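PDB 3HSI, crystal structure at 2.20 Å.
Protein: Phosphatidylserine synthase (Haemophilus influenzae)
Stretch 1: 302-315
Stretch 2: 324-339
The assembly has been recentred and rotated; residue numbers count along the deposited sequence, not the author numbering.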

# COMPACT_ATOMS: atom_id res chain seq x y z
N GLU C 302 0.06 21.37 21.72
CA GLU C 302 0.29 22.45 20.80
C GLU C 302 0.62 21.84 19.43
O GLU C 302 1.50 21.03 19.31
N ILE C 303 -0.08 22.26 18.38
CA ILE C 303 0.19 21.74 17.05
C ILE C 303 0.50 22.90 16.14
O ILE C 303 -0.23 23.90 16.12
N ILE C 304 1.63 22.80 15.44
CA ILE C 304 2.05 23.87 14.56
C ILE C 304 2.11 23.31 13.15
O ILE C 304 2.85 22.39 12.89
N VAL C 305 1.31 23.87 12.25
CA VAL C 305 1.31 23.48 10.83
C VAL C 305 1.37 24.73 9.99
O VAL C 305 1.18 25.84 10.50
N GLY C 306 1.63 24.55 8.70
CA GLY C 306 1.56 25.63 7.76
C GLY C 306 0.12 25.98 7.43
O GLY C 306 -0.76 25.09 7.37
N ASP C 307 -0.11 27.28 7.26
CA ASP C 307 -1.25 27.78 6.49
C ASP C 307 -1.25 27.14 5.11
O ASP C 307 -0.18 26.89 4.56
N LYS C 308 -2.45 26.89 4.57
CA LYS C 308 -2.69 26.56 3.15
C LYS C 308 -1.64 27.12 2.19
O LYS C 308 -1.11 26.42 1.34
N VAL C 309 -1.38 28.41 2.33
CA VAL C 309 -0.52 29.13 1.43
C VAL C 309 0.96 28.79 1.65
O VAL C 309 1.78 29.03 0.78
N ALA C 310 1.30 28.20 2.80
CA ALA C 310 2.68 27.74 3.06
C ALA C 310 2.95 26.26 2.66
O ALA C 310 4.01 25.70 2.93
N ASN C 311 1.97 25.62 2.03
CA ASN C 311 2.12 24.28 1.46
C ASN C 311 2.68 24.43 0.05
O ASN C 311 2.27 25.32 -0.68
N ASP C 312 3.62 23.58 -0.37
CA ASP C 312 4.17 23.76 -1.73
C ASP C 312 3.29 23.32 -2.93
O ASP C 312 3.66 23.53 -4.11
N PHE C 313 2.13 22.71 -2.66
CA PHE C 313 1.16 22.40 -3.71
C PHE C 313 0.15 23.51 -3.91
O PHE C 313 -0.66 23.45 -4.83
N TYR C 314 0.19 24.50 -3.01
CA TYR C 314 -0.70 25.65 -3.12
C TYR C 314 -0.48 26.36 -4.46
O TYR C 314 0.65 26.54 -4.87
N ILE C 315 -1.56 26.70 -5.16
CA ILE C 315 -1.47 27.52 -6.36
C ILE C 315 -2.30 28.77 -6.15
O ILE C 315 -3.51 28.68 -5.95
N ALA C 324 -3.39 18.87 -8.01
CA ALA C 324 -2.61 18.79 -6.77
C ALA C 324 -2.81 20.03 -5.88
O ALA C 324 -2.53 20.01 -4.70
N GLY C 325 -3.31 21.10 -6.48
CA GLY C 325 -3.50 22.36 -5.78
C GLY C 325 -4.69 22.30 -4.87
O GLY C 325 -4.98 23.26 -4.17
N ALA C 326 -5.40 21.17 -4.87
CA ALA C 326 -6.49 20.98 -3.93
C ALA C 326 -5.96 20.39 -2.60
O ALA C 326 -6.63 20.48 -1.58
N LEU C 327 -4.75 19.82 -2.62
CA LEU C 327 -4.23 19.17 -1.43
C LEU C 327 -4.17 20.05 -0.20
O LEU C 327 -4.66 19.64 0.86
N PRO C 328 -3.58 21.27 -0.30
CA PRO C 328 -3.57 22.14 0.93
C PRO C 328 -4.98 22.43 1.52
O PRO C 328 -5.14 22.67 2.74
N TYR C 329 -6.00 22.39 0.68
CA TYR C 329 -7.37 22.63 1.10
C TYR C 329 -7.98 21.43 1.77
O TYR C 329 -8.79 21.57 2.72
N LEU C 330 -7.66 20.25 1.23
CA LEU C 330 -7.98 19.01 1.91
C LEU C 330 -7.43 18.98 3.36
O LEU C 330 -8.17 18.68 4.30
N TYR C 331 -6.15 19.34 3.52
CA TYR C 331 -5.53 19.37 4.86
C TYR C 331 -6.15 20.40 5.75
O TYR C 331 -6.37 20.13 6.91
N GLU C 332 -6.41 21.59 5.21
CA GLU C 332 -7.00 22.64 6.02
C GLU C 332 -8.38 22.18 6.50
O GLU C 332 -8.71 22.35 7.67
N SER C 333 -9.19 21.60 5.62
CA SER C 333 -10.53 21.28 6.08
C SER C 333 -10.53 20.14 7.11
O SER C 333 -11.39 20.11 7.99
N ASN C 334 -9.53 19.26 7.03
CA ASN C 334 -9.33 18.27 8.07
C ASN C 334 -8.92 18.90 9.42
O ASN C 334 -9.43 18.52 10.48
N LEU C 335 -8.02 19.88 9.37
CA LEU C 335 -7.72 20.73 10.53
C LEU C 335 -8.97 21.44 11.07
O LEU C 335 -9.25 21.45 12.27
N ARG C 336 -9.77 22.02 10.18
CA ARG C 336 -10.98 22.71 10.64
C ARG C 336 -11.92 21.76 11.41
O ARG C 336 -12.47 22.14 12.45
N ARG C 337 -12.09 20.55 10.89
CA ARG C 337 -12.88 19.53 11.56
C ARG C 337 -12.33 19.14 12.95
O ARG C 337 -13.09 18.89 13.89
N PHE C 338 -11.01 19.05 13.04
CA PHE C 338 -10.32 18.76 14.28
C PHE C 338 -10.53 19.87 15.31
O PHE C 338 -10.78 19.58 16.48
N CYS C 339 -10.43 21.11 14.87
CA CYS C 339 -10.61 22.27 15.74
C CYS C 339 -12.06 22.43 16.17
O CYS C 339 -12.35 23.04 17.19

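The helix of stretch 2 lies along a strand that gives way to an irregular loop, and the contact changes character with it. Beside the strand it is thin and apolar: Ile303 (m, t) brings CD1 to 3.7 Å from Phe338 CE2, and Val305 (m) sets CG2 4.0 Å from Leu335 CD2.

Along the loop the fit tightens around Pro328, whose ring is the main bump. It sits in a hollow lined by Lys308 O (3.6 Å from Pro328 CB), Asn311 OD1 (3.7 Å from Pro328 CG) and Tyr314 N (3.6 Å from Pro328 CG). Asn311 (t) also accepts a hydrogen bond at OD1 from Phe313 N, 2.8 Å, within the same wall.

The CA-to-CB bond of Phe313 (m) points toward stretch 2; Leu327 CD1 lies over one face of the Phe313 ring, 4.1 Å from its centroid, while Ala324 CB lies 3.6 Å from Phe313 CD1. At Gly325 the two stretches come close, its CA 3.2 Å from Phe313 O; a CB there would clash with Ile315 CD1.

Lys308 leaves sideways, then bends through m, t, m, m, laying CD over the Tyr329 ring and ending in a salt bridge, NZ to Glu332 OE1 at 2.8 Å. Three waters bridge the stretches: one joins Lys308 N to Glu332 OE1, another Ile315 O to Tyr329 OH, a third Ile315 N to Gly325 O.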

# COMPACT_ATOMS: atom_id res chain seq x y z
CB GLU C 302 1.44 23.33 21.32
CG GLU C 302 1.78 24.46 20.38
CD GLU C 302 2.97 25.30 20.84
OE1 GLU C 302 3.53 25.03 21.94
OE2 GLU C 302 3.34 26.26 20.11
CB ILE C 303 -1.01 20.93 16.51
CG1 ILE C 303 -1.36 19.79 17.49
CG2 ILE C 303 -0.69 20.41 15.09
CD1 ILE C 303 -2.69 19.02 17.19
CB ILE C 304 3.46 24.43 14.97
CG1 ILE C 304 3.54 24.60 16.49
CG2 ILE C 304 3.76 25.73 14.21
CD1 ILE C 304 4.90 25.28 17.07
CB VAL C 305 0.01 22.69 10.45
CG1 VAL C 305 0.05 21.33 11.07
CG2 VAL C 305 -1.23 23.45 10.91
CB ASP C 307 -1.10 29.30 6.32
CG ASP C 307 -2.41 30.00 5.97
OD1 ASP C 307 -2.90 30.81 6.81
OD2 ASP C 307 -2.94 29.80 4.85
CB LYS C 308 -4.00 27.25 2.70
CG LYS C 308 -5.24 26.51 2.95
CD LYS C 308 -6.35 26.94 1.95
CE LYS C 308 -6.75 28.42 1.94
NZ LYS C 308 -7.41 28.95 3.19
CB VAL C 309 -0.75 30.64 1.60
CG1 VAL C 309 0.28 31.46 0.84
CG2 VAL C 309 -2.19 30.99 1.14
CB ALA C 310 3.01 27.97 4.51
CB ASN C 311 0.73 23.65 1.40
CG ASN C 311 0.76 22.20 0.96
OD1 ASN C 311 0.98 21.88 -0.23
ND2 ASN C 311 0.52 21.31 1.89
CB ASP C 312 5.59 23.20 -1.84
CG ASP C 312 5.66 21.73 -1.52
OD1 ASP C 312 5.26 21.34 -0.39
OD2 ASP C 312 6.13 20.96 -2.39
CB PHE C 313 0.40 21.11 -3.41
CG PHE C 313 1.25 19.89 -3.48
CD1 PHE C 313 1.54 19.30 -4.70
CD2 PHE C 313 1.77 19.32 -2.32
CE1 PHE C 313 2.32 18.16 -4.78
CE2 PHE C 313 2.56 18.17 -2.39
CZ PHE C 313 2.83 17.59 -3.62
CB TYR C 314 -0.53 26.62 -1.93
CG TYR C 314 -1.47 27.80 -1.99
CD1 TYR C 314 -1.03 29.06 -2.42
CD2 TYR C 314 -2.83 27.66 -1.68
CE1 TYR C 314 -1.91 30.16 -2.50
CE2 TYR C 314 -3.71 28.77 -1.75
CZ TYR C 314 -3.23 30.00 -2.16
OH TYR C 314 -4.08 31.10 -2.25
CB ILE C 315 -2.03 26.83 -7.64
CG1 ILE C 315 -1.45 25.44 -7.85
CG2 ILE C 315 -1.74 27.69 -8.88
CD1 ILE C 315 -2.33 24.59 -8.74
CB ALA C 324 -1.14 18.58 -7.06
CB ALA C 326 -7.56 20.08 -4.52
CB LEU C 327 -2.88 18.47 -1.65
CG LEU C 327 -2.82 17.26 -2.60
CD1 LEU C 327 -1.40 16.71 -2.68
CD2 LEU C 327 -3.78 16.16 -2.21
CB PRO C 328 -2.90 23.44 0.47
CG PRO C 328 -2.44 23.22 -0.95
CD PRO C 328 -3.03 21.95 -1.49
CB TYR C 329 -8.23 22.99 -0.10
CG TYR C 329 -7.92 24.34 -0.71
CD1 TYR C 329 -8.64 25.46 -0.34
CD2 TYR C 329 -6.92 24.48 -1.67
CE1 TYR C 329 -8.40 26.72 -0.92
CE2 TYR C 329 -6.65 25.74 -2.25
CZ TYR C 329 -7.41 26.84 -1.87
OH TYR C 329 -7.16 28.07 -2.41
CB LEU C 330 -7.50 17.79 1.10
CG LEU C 330 -7.79 16.41 1.71
CD1 LEU C 330 -9.28 16.17 2.00
CD2 LEU C 330 -7.24 15.29 0.83
CB TYR C 331 -4.00 19.56 4.82
CG TYR C 331 -3.33 18.44 4.06
CD1 TYR C 331 -3.71 17.13 4.25
CD2 TYR C 331 -2.33 18.71 3.11
CE1 TYR C 331 -3.12 16.10 3.54
CE2 TYR C 331 -1.74 17.67 2.38
CZ TYR C 331 -2.14 16.37 2.62
OH TYR C 331 -1.57 15.32 1.93
CB GLU C 332 -7.13 23.93 5.24
CG GLU C 332 -7.33 25.16 6.13
CD GLU C 332 -7.66 26.44 5.33
OE1 GLU C 332 -6.98 27.46 5.55
OE2 GLU C 332 -8.59 26.43 4.48
CB SER C 333 -11.51 21.06 4.92
OG SER C 333 -10.98 20.19 3.98
CB ASN C 334 -8.39 17.13 7.58
CG ASN C 334 -9.16 16.05 6.77
OD1 ASN C 334 -10.09 15.45 7.28
ND2 ASN C 334 -8.79 15.85 5.51
CB LEU C 335 -6.67 21.75 10.16
CG LEU C 335 -6.23 22.62 11.33
CD1 LEU C 335 -5.59 21.75 12.42
CD2 LEU C 335 -5.27 23.66 10.81
CB ARG C 336 -11.73 23.41 9.50
CG ARG C 336 -12.68 24.52 9.98
CD ARG C 336 -13.30 25.23 8.79
NE ARG C 336 -14.11 26.39 9.15
CZ ARG C 336 -15.41 26.33 9.38
NH1 ARG C 336 -16.06 25.17 9.32
NH2 ARG C 336 -16.08 27.44 9.69
CB ARG C 337 -12.98 18.27 10.70
CG ARG C 337 -14.19 17.43 11.03
CD ARG C 337 -14.44 16.31 10.01
NE ARG C 337 -13.73 15.08 10.35
CZ ARG C 337 -12.58 14.67 9.79
NH1 ARG C 337 -11.99 15.41 8.85
NH2 ARG C 337 -12.03 13.52 10.17
CB PHE C 338 -8.84 18.62 13.97
CG PHE C 338 -7.98 18.41 15.17
CD1 PHE C 338 -7.92 17.15 15.77
CD2 PHE C 338 -7.17 19.46 15.66
CE1 PHE C 338 -7.08 16.96 16.89
CE2 PHE C 338 -6.32 19.28 16.74
CZ PHE C 338 -6.25 18.03 17.37
CB CYS C 339 -10.14 23.54 15.04
SG CYS C 339 -8.32 23.55 14.76
O HOH W 1 -4.75 26.95 6.38
O HOH W 2 -5.74 27.88 -4.98
O HOH W 3 -4.06 25.63 -4.70